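Local atomic coordinates of probable adenylyl-sulfate kinase (Synechocystis sp., PDB entry 5CB8), a protein that catalyses the ATP-dependent 3'-phosphorylation of adenosine 5'-phosphosulfate to 3'-phosphoadenylyl sulfate, a step in sulfate assimilation. Residues G25-L30 against L92-G97; G37-T42 against L101-S106; L123-N128 against P167-R172. All coordinates share one frame; numbering follows the deposited sequence. Where two conformers were deposited one is given.

All three contacts meet on one parallel sheet, whose strands run in the order 56-60, 99-103, 26-31, 122-127, 169-171. Strand 26-31 of contact 1 lies between strand 99-103 of contact 2 and strand 122-127 of contact 3. L30 N sits 2.8 Å from V102 O, and W29 O lies 2.8 Å from V125 N. Contact 2 lies where helix 38-50 and strand 99-103 meet the ligands, with sulfate on 37-39 and adenosine-5'-phosphosulfate on 104-106. The centre of contact 3 is about 10 Å from that of contact 2, and K38 CG packs 3.7 Å from V127 CB. Contact 1 is more remote: its T27 side chain is about 13 Å from bound adenosine-5'-phosphosulfate.

Contact 1: residues G25-L30 against L92-G97; sequences GVTIWL and LLTRNG. With ACT (acetate ion), chain J.
G25 and G97 bring the two backbones together, with G25 CA and G97 CA 3.8 Å apart, where strand 26-30 starts and the turn after the helix ends. G25 also presents its CA hydrogen to T94 O, a CA-H...O contact of 3.4 Å. A side chain on G25 would run into that same oxygen.

T94 carries most of the side-chain contact. Its two branches do different work. CG2 reaches the strand backbone and lies 3.5 Å from V26 N. OG1 bonds to T27 OG1 at 2.6 Å, and the two threonine side chains meet nearly perpendicular. In T27 the hydroxyl stands anti to the carbonyl carbon (chi1 -69°), which sets it beside its own backbone N and facing T94. T94 OG1 is bonded to S90 O as well, so the buried hydroxyl pair is tied back into helix 76-94.

The turn is braced from within. N96 ND2 bonds to L92 O at 2.7 Å, with the acceptor close to the amide plane. N96 ND2 and R95 also reach E57 of the second subunit, R95 by a salt bridge. R95 NH1 binds an acetate.

G97, with positive phi, is the C' residue of a Schellman motif. This motif ends helix 76-94 and turns the chain into strand 99-103, next to strand 26-31 in the parallel sheet.

Contact 2: residues G37-T42 against L101-S106; sequences GKTTIT and LVSAIS. With ADX (adenosine-5'-phosphosulfate), chain G; SO4 (sulfate ion), chain H.
K38 lies over S103 and bends round the sulfate towards the I105 loop. Its CB touches S103 OG at 3.2 Å and is equally near sulfate O3. CG passes the same sulfate oxygen. CD is near both O3 and the carbonyl oxygen of A104. CE packs 3.9 Å from A104 C. Bends at chi3 (-60°) and chi4 (-68°) curl the chain round sulfate O3 and set NZ 2.7 Å from it. NZ also bonds to G32 O.

The backbone N of K38 binds sulfate O3 too, so one residue grips that oxygen twice. G37 N binds O2, and T39 N binds O1 at 3.0 Å. These amides at the helix start, with the lysine, form the P-loop (Walker A) anion site. It is an ATP site by similarity, and the sulfate probably marks a phosphate position.

Further along the helix, T42 OG1 rests 3.5 Å from S103 CB. Its hydroxyl bonds back to K38 O from above the carbonyl plane, so that oxygen takes both T42 OG1 and T42 N. Beyond the strand, I105 N and S106 N bind O2A and O2B of adenosine-5'-phosphosulfate. S106 is the phosphoserine site by similarity.

Segment 38-42 of helix 38-50 runs nearly antiparallel to segment 101-103 of strand 99-103, at 164°. I41 meets helix 178-191, while V102 points away to helix 76-94.

Contact 3: residues L123-N128 against P167-R172; sequences LEVFVN and PDVECR
F126 and V169 are joined across the two strands by F126 N to V169 O, a bond of 2.9 Å. The ladder continues with C171 N to F126 O and N128 N to C171 O. At its start, E124 O accepts from both D168 N and V169 N. D168 then answers with its carboxylate: OD2 takes E124 N at 2.8 Å through its anti lone pair. Its side chain is turned roughly perpendicular to that of L123, and L123 CD2 packs against D168 CG.

V125, V127, V169 and C171 share one face. V125 CG1 touches C171 SG at 4.0 Å. F126 and E170 share the other face, and their side chains run alongside each other in the same direction. F126 CD2 is 3.7 Å from E170 CD, with ring and carboxylate planes 45° apart. P167 CB packs on F126 CB, and N128 CB sits over the centre of the ring.

The strands are parallel, and 169-171 is an edge strand of the sheet within this chain, next to 122-127, in a P-loop kinase fold. Helix 178-191 packs on V125 and V169, and helix 38-50 on V127 and C171.

E170 OE1 gathers three donors. N128 ND2 reaches it at 2.8 Å on the anti side, though out of the carboxylate plane. R172 NE and NH2 approach side-on from above that plane, making a salt bridge with NE at 2.8 Å. The extended glutamate, with CG anti to the backbone N (chi1 -179°), delivers OE1 to both. With an alanine here, R172 would probably lose its charge partner and the N128 amide would be likely to turn more freely. Farther out, E170 O is bonded to K184 NZ. E124 OE2 forms a salt bridge with R112, which also binds S106 O.

Contact 1: residues G25-L30 against L92-G97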
loop_
_atom_site.group_PDB
_atom_site.type_symbol
_atom_site.label_atom_id
_atom_site.label_comp_id
_atom_site.label_asym_id
_atom_site.label_seq_id
_atom_site.Cartn_x
_atom_site.Cartn_y
_atom_site.Cartn_z
ATOM N N GLY B 25 -13.347 3.311 -10.051
ATOM C CA GLY B 25 -12.712 2.893 -8.811
ATOM C C GLY B 25 -13.599 3.105 -7.597
ATOM O O GLY B 25 -14.321 4.103 -7.512
ATOM N N VAL B 26 -13.535 2.169 -6.655
ATOM C CA VAL B 26 -14.330 2.245 -5.440
ATOM C C VAL B 26 -13.768 1.302 -4.380
ATOM O O VAL B 26 -13.315 0.194 -4.689
ATOM C CB VAL B 26 -15.845 1.951 -5.731
ATOM C CG1 VAL B 26 -16.028 0.571 -6.338
ATOM C CG2 VAL B 26 -16.688 2.106 -4.470
ATOM N N THR B 27 -13.753 1.758 -3.133
ATOM C CA THR B 27 -13.403 0.888 -2.015
ATOM C C THR B 27 -14.682 0.375 -1.365
ATOM O O THR B 27 -15.513 1.163 -0.904
ATOM C CB THR B 27 -12.559 1.631 -0.980
ATOM O OG1 THR B 27 -11.268 1.908 -1.546
ATOM C CG2 THR B 27 -12.385 0.794 0.290
ATOM N N ILE B 28 -14.848 -0.943 -1.358
ATOM C CA ILE B 28 -15.989 -1.574 -0.704
ATOM C C ILE B 28 -15.491 -2.087 0.643
ATOM O O ILE B 28 -14.673 -3.011 0.692
ATOM C CB ILE B 28 -16.543 -2.729 -1.564
ATOM C CG1 ILE B 28 -16.893 -2.213 -2.970
ATOM C CG2 ILE B 28 -17.764 -3.380 -0.896
ATOM C CD1 ILE B 28 -17.166 -3.316 -3.968
ATOM N N TRP B 29 -15.971 -1.478 1.730
ATOM C CA TRP B 29 -15.359 -1.650 3.048
ATOM C C TRP B 29 -16.251 -2.444 4.001
ATOM O O TRP B 29 -17.248 -1.921 4.512
ATOM C CB TRP B 29 -15.041 -0.280 3.673
ATOM C CG TRP B 29 -14.196 -0.362 4.914
ATOM C CD1 TRP B 29 -14.604 -0.743 6.165
ATOM C CD2 TRP B 29 -12.796 -0.063 5.025
ATOM N NE1 TRP B 29 -13.543 -0.699 7.043
ATOM C CE2 TRP B 29 -12.425 -0.286 6.366
ATOM C CE3 TRP B 29 -11.824 0.370 4.110
ATOM C CZ2 TRP B 29 -11.118 -0.098 6.820
ATOM C CZ3 TRP B 29 -10.527 0.565 4.565
ATOM C CH2 TRP B 29 -10.186 0.335 5.909
ATOM N N LEU B 30 -15.886 -3.703 4.243
ATOM C CA LEU B 30 -16.675 -4.562 5.121
ATOM C C LEU B 30 -16.155 -4.481 6.561
ATOM O O LEU B 30 -14.996 -4.810 6.841
ATOM C CB LEU B 30 -16.659 -6.013 4.623
ATOM C CG LEU B 30 -17.684 -6.343 3.527
ATOM C CD1 LEU B 30 -17.431 -5.541 2.268
ATOM C CD2 LEU B 30 -17.693 -7.829 3.189
ATOM N N LEU B 92 -4.954 4.733 -3.010
ATOM C CA LEU B 92 -4.143 4.769 -4.233
ATOM C C LEU B 92 -4.743 3.897 -5.336
ATOM O O LEU B 92 -4.760 4.286 -6.511
ATOM C CB LEU B 92 -2.693 4.349 -3.957
ATOM C CG LEU B 92 -1.916 5.220 -2.979
ATOM C CD1 LEU B 92 -0.436 4.802 -2.923
ATOM C CD2 LEU B 92 -2.056 6.671 -3.366
ATOM N N LEU B 93 -5.248 2.725 -4.963
ATOM C CA LEU B 93 -5.839 1.825 -5.955
ATOM C C LEU B 93 -7.151 2.395 -6.492
ATOM O O LEU B 93 -7.392 2.397 -7.698
ATOM C CB LEU B 93 -6.057 0.425 -5.358
ATOM C CG LEU B 93 -4.778 -0.382 -5.106
ATOM C CD1 LEU B 93 -5.045 -1.546 -4.151
ATOM C CD2 LEU B 93 -4.212 -0.895 -6.439
ATOM N N THR B 94 -7.993 2.886 -5.589
ATOM C CA THR B 94 -9.307 3.417 -5.968
ATOM C C THR B 94 -9.201 4.591 -6.926
ATOM O O THR B 94 -9.934 4.667 -7.919
ATOM C CB THR B 94 -10.083 3.857 -4.715
ATOM O OG1 THR B 94 -10.276 2.725 -3.862
ATOM C CG2 THR B 94 -11.439 4.447 -5.085
ATOM N N ARG B 95 -8.284 5.511 -6.648
ATOM C CA ARG B 95 -8.180 6.692 -7.494
ATOM C C ARG B 95 -7.559 6.365 -8.845
ATOM O O ARG B 95 -7.524 7.216 -9.728
ATOM C CB ARG B 95 -7.435 7.835 -6.786
ATOM C CG ARG B 95 -5.922 7.690 -6.669
ATOM C CD ARG B 95 -5.401 8.813 -5.766
ATOM N NE ARG B 95 -3.945 8.912 -5.692
ATOM C CZ ARG B 95 -3.314 9.785 -4.907
ATOM N NH1 ARG B 95 -4.022 10.620 -4.152
ATOM N NH2 ARG B 95 -1.986 9.831 -4.876
ATOM N N ASN B 96 -7.093 5.127 -9.012
ATOM C CA ASN B 96 -6.613 4.678 -10.320
ATOM C C ASN B 96 -7.541 3.656 -10.982
ATOM O O ASN B 96 -7.119 2.892 -11.854
ATOM C CB ASN B 96 -5.183 4.146 -10.226
ATOM C CG ASN B 96 -4.177 5.257 -10.018
ATOM O OD1 ASN B 96 -3.843 5.980 -10.954
ATOM N ND2 ASN B 96 -3.711 5.420 -8.783
ATOM N N GLY B 97 -8.806 3.653 -10.569
ATOM C CA GLY B 97 -9.822 2.867 -11.258
ATOM C C GLY B 97 -10.073 1.465 -10.734
ATOM O O GLY B 97 -10.942 0.758 -11.254
HETATM C C ACT J . -7.950 11.680 -5.051
HETATM O O ACT J . -7.961 11.979 -6.266
HETATM O OXT ACT J . -6.929 12.004 -4.403
HETATM C CH3 ACT J . -9.094 10.957 -4.418
#

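Contact 2: residues G37-T42 against L101-S106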
loop_
_atom_site.group_PDB
_atom_site.type_symbol
_atom_site.label_atom_id
_atom_site.label_comp_id
_atom_site.label_asym_id
_atom_site.label_seq_id
_atom_site.Cartn_x
_atom_site.Cartn_y
_atom_site.Cartn_z
ATOM N N GLY B 37 -18.804 -13.057 9.286
ATOM C CA GLY B 37 -18.947 -13.529 7.915
ATOM C C GLY B 37 -18.370 -12.591 6.861
ATOM O O GLY B 37 -18.701 -12.709 5.676
ATOM N N LYS B 38 -17.491 -11.680 7.275
ATOM C CA LYS B 38 -16.914 -10.699 6.342
ATOM C C LYS B 38 -16.104 -11.367 5.222
ATOM O O LYS B 38 -16.270 -11.050 4.048
ATOM C CB LYS B 38 -16.020 -9.697 7.081
ATOM C CG LYS B 38 -16.714 -8.848 8.151
ATOM C CD LYS B 38 -15.737 -7.818 8.728
ATOM C CE LYS B 38 -14.528 -8.507 9.373
ATOM N NZ LYS B 38 -14.908 -9.270 10.603
ATOM N N THR B 39 -15.230 -12.299 5.580
ATOM C CA THR B 39 -14.378 -12.966 4.602
ATOM C C THR B 39 -15.189 -13.779 3.585
ATOM O O THR B 39 -14.894 -13.789 2.385
ATOM C CB THR B 39 -13.353 -13.855 5.328
ATOM O OG1 THR B 39 -12.355 -13.018 5.929
ATOM C CG2 THR B 39 -12.694 -14.805 4.377
ATOM N N THR B 40 -16.216 -14.467 4.079
ATOM C CA THR B 40 -17.075 -15.285 3.226
ATOM C C THR B 40 -17.766 -14.438 2.151
ATOM O O THR B 40 -17.827 -14.826 0.974
ATOM C CB THR B 40 -18.125 -16.033 4.067
ATOM O OG1 THR B 40 -17.462 -16.964 4.934
ATOM C CG2 THR B 40 -19.096 -16.792 3.177
ATOM N N ILE B 41 -18.276 -13.279 2.560
ATOM C CA ILE B 41 -18.931 -12.353 1.638
ATOM C C ILE B 41 -17.908 -11.767 0.676
ATOM O O ILE B 41 -18.157 -11.660 -0.529
ATOM C CB ILE B 41 -19.640 -11.204 2.393
ATOM C CG1 ILE B 41 -20.862 -11.739 3.152
ATOM C CG2 ILE B 41 -20.081 -10.102 1.415
ATOM C CD1 ILE B 41 -21.536 -10.705 4.063
ATOM N N THR B 42 -16.761 -11.375 1.219
ATOM C CA THR B 42 -15.671 -10.847 0.411
ATOM C C THR B 42 -15.313 -11.801 -0.719
ATOM O O THR B 42 -15.221 -11.394 -1.883
ATOM C CB THR B 42 -14.442 -10.585 1.289
ATOM O OG1 THR B 42 -14.783 -9.584 2.255
ATOM C CG2 THR B 42 -13.262 -10.098 0.452
ATOM N N LEU B 101 -11.699 -4.411 -2.381
ATOM C CA LEU B 101 -12.528 -5.059 -1.361
ATOM C C LEU B 101 -11.738 -5.131 -0.067
ATOM O O LEU B 101 -10.735 -5.839 0.003
ATOM C CB LEU B 101 -12.904 -6.487 -1.783
ATOM C CG LEU B 101 -14.098 -6.734 -2.706
ATOM C CD1 LEU B 101 -14.188 -5.718 -3.808
ATOM C CD2 LEU B 101 -14.054 -8.139 -3.292
ATOM N N VAL B 102 -12.183 -4.409 0.956
ATOM C CA VAL B 102 -11.514 -4.460 2.259
ATOM C C VAL B 102 -12.361 -5.254 3.236
ATOM O O VAL B 102 -13.581 -5.071 3.306
ATOM C CB VAL B 102 -11.280 -3.055 2.828
ATOM C CG1 VAL B 102 -10.686 -3.136 4.253
ATOM C CG2 VAL B 102 -10.349 -2.263 1.909
ATOM N N SER B 103 -11.720 -6.155 3.974
ATOM C CA SER B 103 -12.396 -6.889 5.032
ATOM C C SER B 103 -11.566 -6.722 6.295
ATOM O O SER B 103 -10.472 -7.277 6.401
ATOM C CB SER B 103 -12.504 -8.372 4.684
ATOM O OG SER B 103 -13.144 -9.091 5.727
ATOM N N ALA B 104 -12.080 -5.952 7.249
ATOM C CA ALA B 104 -11.340 -5.675 8.476
ATOM C C ALA B 104 -12.327 -5.349 9.577
ATOM O O ALA B 104 -13.333 -4.693 9.326
ATOM C CB ALA B 104 -10.372 -4.506 8.266
ATOM N N ILE B 105 -12.045 -5.805 10.794
ATOM C CA ILE B 105 -12.949 -5.518 11.899
ATOM C C ILE B 105 -13.206 -4.020 11.955
ATOM O O ILE B 105 -14.362 -3.611 12.031
ATOM C CB ILE B 105 -12.418 -6.020 13.251
ATOM C CG1 ILE B 105 -12.496 -7.547 13.322
ATOM C CG2 ILE B 105 -13.237 -5.428 14.400
ATOM C CD1 ILE B 105 -11.918 -8.102 14.629
ATOM N N SER B 106 -12.138 -3.221 11.840
ATOM C CA SER B 106 -12.235 -1.754 11.851
ATOM C C SER B 106 -13.281 -1.236 12.837
ATOM O O SER B 106 -14.290 -0.640 12.438
ATOM C CB SER B 106 -12.512 -1.208 10.444
ATOM O OG SER B 106 -13.543 -1.926 9.780
HETATM S SB ADX G . -8.686 -4.442 13.185
HETATM O O1B ADX G . -7.348 -3.837 13.187
HETATM O O2B ADX G . -9.478 -3.996 12.024
HETATM O O3B ADX G . -9.361 -4.106 14.446
HETATM P PA ADX G . -8.274 -6.815 11.830
HETATM O O1A ADX G . -7.097 -6.238 11.049
HETATM O O2A ADX G . -9.506 -7.027 10.956
HETATM O O3A ADX G . -8.560 -5.949 13.136
HETATM O "O5'" ADX G . -7.805 -8.234 12.407
HETATM C "C5'" ADX G . -8.722 -9.034 13.092
HETATM C "C4'" ADX G . -8.383 -10.421 13.120
HETATM O "O4'" ADX G . -7.259 -10.604 14.053
HETATM C "C3'" ADX G . -9.494 -11.231 13.630
HETATM O "O3'" ADX G . -10.121 -11.835 12.585
HETATM C "C2'" ADX G . -8.867 -12.259 14.492
HETATM O "O2'" ADX G . -8.673 -13.394 13.782
HETATM C "C1'" ADX G . -7.529 -11.719 14.878
HETATM N N9 ADX G . -7.383 -11.318 16.247
HETATM C C8 ADX G . -6.367 -11.655 17.078
HETATM N N7 ADX G . -6.490 -10.956 18.211
HETATM C C5 ADX G . -7.581 -10.157 18.111
HETATM C C6 ADX G . -8.164 -9.226 18.969
HETATM N N6 ADX G . -7.566 -8.924 20.259
HETATM N N1 ADX G . -9.279 -8.582 18.566
HETATM C C2 ADX G . -9.814 -8.821 17.348
HETATM N N3 ADX G . -9.269 -9.703 16.497
HETATM C C4 ADX G . -8.153 -10.385 16.849
HETATM S S SO4 H . -15.228 -12.760 9.649
HETATM O O1 SO4 H . -14.470 -12.728 8.414
HETATM O O2 SO4 H . -16.068 -13.954 9.694
HETATM O O3 SO4 H . -16.084 -11.565 9.715
HETATM O O4 SO4 H . -14.338 -12.772 10.824
#

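Contact 3: residues L123-N128 against P167-R172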
loop_
_atom_site.group_PDB
_atom_site.type_symbol
_atom_site.label_atom_id
_atom_site.label_comp_id
_atom_site.label_asym_id
_atom_site.label_seq_id
_atom_site.Cartn_x
_atom_site.Cartn_y
_atom_site.Cartn_z
ATOM N N LEU B 123 -17.764 2.629 -0.081
ATOM C CA LEU B 123 -19.035 2.057 0.348
ATOM C C LEU B 123 -18.813 1.310 1.650
ATOM O O LEU B 123 -18.055 0.334 1.685
ATOM C CB LEU B 123 -19.557 1.066 -0.695
ATOM C CG LEU B 123 -20.141 1.611 -1.988
ATOM C CD1 LEU B 123 -20.850 0.497 -2.762
ATOM C CD2 LEU B 123 -21.097 2.740 -1.646
ATOM N N GLU B 124 -19.471 1.755 2.718
ATOM C CA GLU B 124 -19.349 1.091 4.014
ATOM C C GLU B 124 -20.383 -0.029 4.105
ATOM O O GLU B 124 -21.589 0.216 4.031
ATOM C CB GLU B 124 -19.567 2.091 5.159
ATOM C CG GLU B 124 -19.385 1.498 6.564
ATOM C CD GLU B 124 -19.662 2.515 7.664
ATOM O OE1 GLU B 124 -20.639 3.286 7.546
ATOM O OE2 GLU B 124 -18.907 2.546 8.657
ATOM N N VAL B 125 -19.910 -1.257 4.268
ATOM C CA VAL B 125 -20.801 -2.399 4.369
ATOM C C VAL B 125 -20.731 -2.930 5.801
ATOM O O VAL B 125 -19.678 -3.392 6.241
ATOM C CB VAL B 125 -20.395 -3.498 3.364
ATOM C CG1 VAL B 125 -21.347 -4.689 3.452
ATOM C CG2 VAL B 125 -20.381 -2.938 1.934
ATOM N N PHE B 126 -21.839 -2.831 6.535
ATOM C CA PHE B 126 -21.908 -3.342 7.906
ATOM C C PHE B 126 -22.277 -4.825 7.859
ATOM O O PHE B 126 -23.426 -5.178 7.595
ATOM C CB PHE B 126 -22.970 -2.560 8.696
ATOM C CG PHE B 126 -23.091 -2.955 10.151
ATOM C CD1 PHE B 126 -22.116 -3.727 10.775
ATOM C CD2 PHE B 126 -24.191 -2.542 10.893
ATOM C CE1 PHE B 126 -22.236 -4.086 12.110
ATOM C CE2 PHE B 126 -24.318 -2.891 12.231
ATOM C CZ PHE B 126 -23.333 -3.669 12.839
ATOM N N VAL B 127 -21.293 -5.689 8.082
ATOM C CA VAL B 127 -21.551 -7.112 8.213
ATOM C C VAL B 127 -21.946 -7.349 9.659
ATOM O O VAL B 127 -21.086 -7.419 10.554
ATOM C CB VAL B 127 -20.318 -7.936 7.826
ATOM C CG1 VAL B 127 -20.655 -9.423 7.860
ATOM C CG2 VAL B 127 -19.855 -7.537 6.425
ATOM N N ASN B 128 -23.259 -7.456 9.879
ATOM C CA ASN B 128 -23.841 -7.402 11.212
ATOM C C ASN B 128 -24.352 -8.765 11.666
ATOM O O ASN B 128 -25.426 -9.200 11.245
ATOM C CB ASN B 128 -24.993 -6.384 11.193
ATOM C CG ASN B 128 -25.673 -6.208 12.546
ATOM O OD1 ASN B 128 -25.226 -6.734 13.572
ATOM N ND2 ASN B 128 -26.754 -5.430 12.553
ATOM N N PRO B 167 -24.491 2.870 7.385
ATOM C CA PRO B 167 -23.709 2.189 6.350
ATOM C C PRO B 167 -24.446 2.257 5.028
ATOM O O PRO B 167 -25.662 2.481 5.014
ATOM C CB PRO B 167 -23.682 0.739 6.842
ATOM C CG PRO B 167 -24.990 0.588 7.569
ATOM C CD PRO B 167 -25.217 1.918 8.248
ATOM N N ASP B 168 -23.730 2.069 3.929
ATOM C CA ASP B 168 -24.371 2.095 2.620
ATOM C C ASP B 168 -25.118 0.796 2.340
ATOM O O ASP B 168 -26.120 0.782 1.627
ATOM C CB ASP B 168 -23.316 2.351 1.549
ATOM C CG ASP B 168 -22.618 3.677 1.748
ATOM O OD1 ASP B 168 -23.245 4.714 1.469
ATOM O OD2 ASP B 168 -21.461 3.677 2.209
ATOM N N VAL B 169 -24.611 -0.296 2.903
ATOM C CA VAL B 169 -25.263 -1.601 2.811
ATOM C C VAL B 169 -25.106 -2.275 4.164
ATOM O O VAL B 169 -24.057 -2.148 4.805
ATOM C CB VAL B 169 -24.608 -2.492 1.715
ATOM C CG1 VAL B 169 -25.259 -3.880 1.661
ATOM C CG2 VAL B 169 -24.699 -1.821 0.347
ATOM N N GLU B 170 -26.145 -2.974 4.619
ATOM C CA GLU B 170 -26.025 -3.774 5.836
ATOM C C GLU B 170 -26.386 -5.218 5.521
ATOM O O GLU B 170 -27.386 -5.476 4.854
ATOM C CB GLU B 170 -26.928 -3.235 6.951
ATOM C CG GLU B 170 -26.827 -4.013 8.276
ATOM C CD GLU B 170 -27.487 -3.269 9.428
ATOM O OE1 GLU B 170 -27.798 -3.904 10.457
ATOM O OE2 GLU B 170 -27.684 -2.039 9.304
ATOM N N CYS B 171 -25.564 -6.148 5.999
ATOM C CA CYS B 171 -25.798 -7.570 5.779
ATOM C C CYS B 171 -25.971 -8.237 7.135
ATOM O O CYS B 171 -25.008 -8.353 7.904
ATOM C CB CYS B 171 -24.612 -8.189 5.034
ATOM S SG CYS B 171 -24.250 -7.408 3.432
ATOM N N ARG B 172 -27.200 -8.635 7.452
ATOM C CA ARG B 172 -27.456 -9.308 8.718
ATOM C C ARG B 172 -27.288 -10.800 8.490
ATOM O O ARG B 172 -28.248 -11.505 8.165
ATOM C CB ARG B 172 -28.848 -8.939 9.256
ATOM C CG ARG B 172 -28.915 -7.443 9.562
ATOM C CD ARG B 172 -30.220 -6.962 10.190
ATOM N NE ARG B 172 -30.054 -5.555 10.571
ATOM C CZ ARG B 172 -30.971 -4.808 11.174
ATOM N NH1 ARG B 172 -32.156 -5.316 11.477
ATOM N NH2 ARG B 172 -30.696 -3.544 11.471
#